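Local coordinates for putative aminotransferase (Actinomadura melliaura, PDB 4ZWV), which probably acts as a pyridoxal-phosphate-dependent sugar aminotransferase in making the aminopentose of the indolocarbazole AT2433, at residues A[110-113]-A[114-117]; A[338-341]-A[342-345]. One frame throughout, in Å; residues are numbered along the deposited sequence.

The two contacts offer complementary lessons in how short helices are bonded at their ends, contact 1 at the start of helix 112-118 and contact 2 along helix 338-344. They do not touch: their centres lie 15 Å apart and their nearest atoms about 6 Å apart. Asp102 joins them. Its backbone N donates to Asp114 OD2 of contact 1, while its carboxylate accepts from the backbone N atoms of Gly339 and Leu340 at the start of contact 2. A loop following strand 97-100 of the seven-stranded sheet thus reaches both helices. Neither contact takes part in the pyridoxal phosphate site, to which His164, Ser185 and Lys190 belong; both lie away from it.

Contact 1: residues A[110-113]-A[114-117]; sequences MDLD and DLER
Asp111 caps the first turn of helix 112-118 through Asp113 and Asp114, a local contact in the connection between parallel strands 97-100 and 123-129 of the large sheet. With CG anti to the backbone N (chi1 178°), the carboxylate reaches forward to the amides of the first turn. Asp111 OD1 accepts from Asp114 N at 3.0 Å, the donor standing well above the carboxylate plane, and takes a weak bond from Asp113 N. The other oxygen, Asp111 OD2, accepts a hydrogen bond from a water 2.8 Å away, which in turn accepts from Arg117 NH2 at the edge of the guanidinium. Arg117 bends at chi3 (-58°) to run back along the helix, one guanidinium face over Asp113 O, and NH2 forms a salt bridge of 3.0 Å with Asp114 OD1. Asp114 OD2 is held separately by Lys118 and by the backbone N of Asp102, so both its oxygens are gripped. Replacing Asp111 by an alanine removes the carboxylate, which is likely to leave the amides of Asp113 and Asp114 without their cap and the water at Arg117 NH2 without its acceptor.

On the buried side, the selenium (SE) of Met110, a selenomethionine just before the cap, lies 4.0 Å from Leu115 CD2. The Leu112 side chain lies beside that of Leu115, pointing the same way, with Leu112 CD2 3.9 Å from Leu115 CD2. Val101, strand 123-129 and helix 138-152 surround this apolar group. An N-cap aspartate bracketed by apolar Met110 and Leu115 is the hydrophobic staple, here at a helix start beside the central sheet of a fold type I aminotransferase.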
# COMPACT_ATOMS: atom_id res chain seq x y z
N MSE A 110 -16.89 3.90 20.50
CA MSE A 110 -16.54 5.23 20.99
C MSE A 110 -17.61 5.86 21.89
O MSE A 110 -18.79 5.86 21.57
CB MSE A 110 -16.28 6.17 19.82
CG MSE A 110 -15.84 7.55 20.24
SE MSE A 110 -15.55 8.75 18.73
CE MSE A 110 -13.80 8.16 18.16
N ASP A 111 -17.16 6.39 23.03
CA ASP A 111 -18.01 7.12 23.96
C ASP A 111 -18.29 8.50 23.36
O ASP A 111 -17.40 9.35 23.32
CB ASP A 111 -17.31 7.21 25.33
CG ASP A 111 -18.08 8.01 26.37
OD1 ASP A 111 -18.94 8.85 26.03
OD2 ASP A 111 -17.81 7.81 27.57
N LEU A 112 -19.51 8.72 22.89
CA LEU A 112 -19.81 9.97 22.19
C LEU A 112 -19.94 11.16 23.14
O LEU A 112 -19.84 12.30 22.69
CB LEU A 112 -21.07 9.82 21.34
CG LEU A 112 -20.93 8.79 20.21
CD1 LEU A 112 -22.22 8.69 19.40
CD2 LEU A 112 -19.77 9.11 19.30
N ASP A 113 -20.19 10.92 24.43
CA ASP A 113 -20.16 12.00 25.41
C ASP A 113 -18.73 12.53 25.54
O ASP A 113 -18.49 13.74 25.59
CB ASP A 113 -20.64 11.52 26.78
CG ASP A 113 -22.11 11.17 26.79
OD1 ASP A 113 -22.92 11.96 26.25
OD2 ASP A 113 -22.46 10.10 27.32
N ASP A 114 -17.78 11.59 25.58
CA ASP A 114 -16.37 11.95 25.69
C ASP A 114 -15.92 12.63 24.40
O ASP A 114 -15.16 13.59 24.44
CB ASP A 114 -15.52 10.71 25.99
CG ASP A 114 -14.12 11.06 26.45
OD1 ASP A 114 -13.98 11.93 27.35
OD2 ASP A 114 -13.15 10.47 25.93
N LEU A 115 -16.40 12.13 23.27
CA LEU A 115 -16.10 12.77 21.99
C LEU A 115 -16.49 14.24 22.00
O LEU A 115 -15.68 15.11 21.67
CB LEU A 115 -16.82 12.06 20.85
CG LEU A 115 -16.69 12.81 19.52
CD1 LEU A 115 -15.24 12.82 19.03
CD2 LEU A 115 -17.60 12.20 18.48
N GLU A 116 -17.72 14.53 22.40
CA GLU A 116 -18.19 15.90 22.35
C GLU A 116 -17.35 16.81 23.27
O GLU A 116 -17.04 17.95 22.91
CB GLU A 116 -19.67 16.00 22.71
CG GLU A 116 -20.16 17.44 22.58
CD GLU A 116 -21.65 17.58 22.37
OE1 GLU A 116 -22.40 16.62 22.66
OE2 GLU A 116 -22.08 18.67 21.92
N ARG A 117 -16.94 16.29 24.43
CA ARG A 117 -16.11 17.06 25.34
C ARG A 117 -14.72 17.35 24.77
O ARG A 117 -14.07 18.32 25.17
CB ARG A 117 -15.95 16.34 26.68
CG ARG A 117 -17.22 16.30 27.52
CD ARG A 117 -16.92 15.79 28.92
NE ARG A 117 -16.32 14.46 28.92
CZ ARG A 117 -16.99 13.33 29.14
NH1 ARG A 117 -18.30 13.36 29.39
NH2 ARG A 117 -16.35 12.18 29.12
O HOH W 1 -17.04 9.62 29.53
O HOH W 2 -22.40 14.01 23.19

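Contact 2: residues A[338-341]-A[342-345]; sequences PGLD and SVYD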
# COMPACT_ATOMS: atom_id res chain seq x y z
N PRO A 338 -11.15 6.03 31.67
CA PRO A 338 -11.72 5.18 32.72
C PRO A 338 -12.78 4.22 32.19
O PRO A 338 -12.93 3.12 32.74
CB PRO A 338 -12.32 6.18 33.71
CG PRO A 338 -12.56 7.41 32.92
CD PRO A 338 -11.45 7.46 31.89
N GLY A 339 -13.50 4.60 31.13
CA GLY A 339 -14.49 3.71 30.54
C GLY A 339 -13.82 2.47 29.98
O GLY A 339 -14.19 1.34 30.30
N LEU A 340 -12.80 2.67 29.16
CA LEU A 340 -12.05 1.55 28.61
C LEU A 340 -11.37 0.75 29.73
O LEU A 340 -11.38 -0.49 29.70
CB LEU A 340 -11.01 2.04 27.60
CG LEU A 340 -10.14 0.98 26.94
CD1 LEU A 340 -11.01 -0.15 26.37
CD2 LEU A 340 -9.28 1.61 25.84
N ASP A 341 -10.79 1.44 30.71
CA ASP A 341 -10.16 0.76 31.85
C ASP A 341 -11.14 -0.20 32.53
O ASP A 341 -10.75 -1.27 33.00
CB ASP A 341 -9.64 1.77 32.88
CG ASP A 341 -8.46 2.58 32.38
OD1 ASP A 341 -7.80 2.18 31.40
OD2 ASP A 341 -8.18 3.63 33.00
N SER A 342 -12.42 0.18 32.60
CA SER A 342 -13.39 -0.61 33.35
C SER A 342 -13.80 -1.90 32.64
O SER A 342 -14.41 -2.77 33.26
CB SER A 342 -14.65 0.22 33.66
OG SER A 342 -15.47 0.35 32.51
N VAL A 343 -13.45 -2.03 31.36
CA VAL A 343 -13.80 -3.24 30.62
C VAL A 343 -12.61 -3.97 29.98
O VAL A 343 -12.75 -5.12 29.54
CB VAL A 343 -14.82 -2.93 29.50
CG1 VAL A 343 -16.16 -2.53 30.10
CG2 VAL A 343 -14.30 -1.85 28.55
N TYR A 344 -11.45 -3.32 29.90
CA TYR A 344 -10.36 -3.88 29.10
C TYR A 344 -9.80 -5.19 29.67
O TYR A 344 -9.31 -6.03 28.90
CB TYR A 344 -9.24 -2.86 28.95
CG TYR A 344 -8.16 -3.32 28.00
CD1 TYR A 344 -8.43 -3.48 26.64
CD2 TYR A 344 -6.88 -3.60 28.45
CE1 TYR A 344 -7.44 -3.89 25.75
CE2 TYR A 344 -5.88 -4.02 27.57
CZ TYR A 344 -6.18 -4.17 26.23
OH TYR A 344 -5.19 -4.57 25.37
N ASP A 345 -9.89 -5.38 30.98
CA ASP A 345 -9.40 -6.61 31.60
C ASP A 345 -10.49 -7.67 31.65
O ASP A 345 -10.26 -8.77 32.15
CB ASP A 345 -8.90 -6.34 33.02
CG ASP A 345 -7.63 -5.52 33.04
OD1 ASP A 345 -6.75 -5.76 32.18
OD2 ASP A 345 -7.52 -4.63 33.91
O HOH W 3 -11.40 -4.04 32.98
O HOH W 4 -8.23 -2.17 32.92
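Leu340 and Tyr344, one turn apart, lie side by side, with Leu340 CD1 approaching the aromatic ring obliquely and standing 4.1 Å from Tyr344 CB. Arg323 makes a cation-pi contact with this ring, and its backbone N bonds to Tyr344 OH. The second flat group, the carboxylate of Asp341, forms a salt bridge with the same arginine through OD1, so Arg323 ties two nearby side chains to a loop.

The backbone illustrates how a helix runs down. Leu340 O is gripped twice: Tyr344 N, at 2.8 Å, meets it nearly along the C=O axis, whereas Val343 N, at 3.1 Å, comes from above the carbonyl plane. Ser342 adds a side-chain bond, OG donating to Gly339 O at 2.7 Å. Its chi1 of 76° sets the hydroxyl between the backbone N and the carbonyl carbon, turned back toward the preceding turn; Ser342 N meanwhile donates to Pro338 O at 3.0 Å.

From Asp341 O to Asp345 N, the next i to i+4 pair after Leu340 and Tyr344, water takes the place of the direct link. Asp341 O accepts from two waters, of which one accepts from Asp345 N at 2.8 Å and the other donates to Asp345 OD2 at 2.7 Å. Mixed i+3 and i+4 bonding followed by solvent bridging is common in the last turn of a weakly bonded helix, here just ahead of strand 347-350, an outer strand, within this chain, of a three-stranded antiparallel sheet.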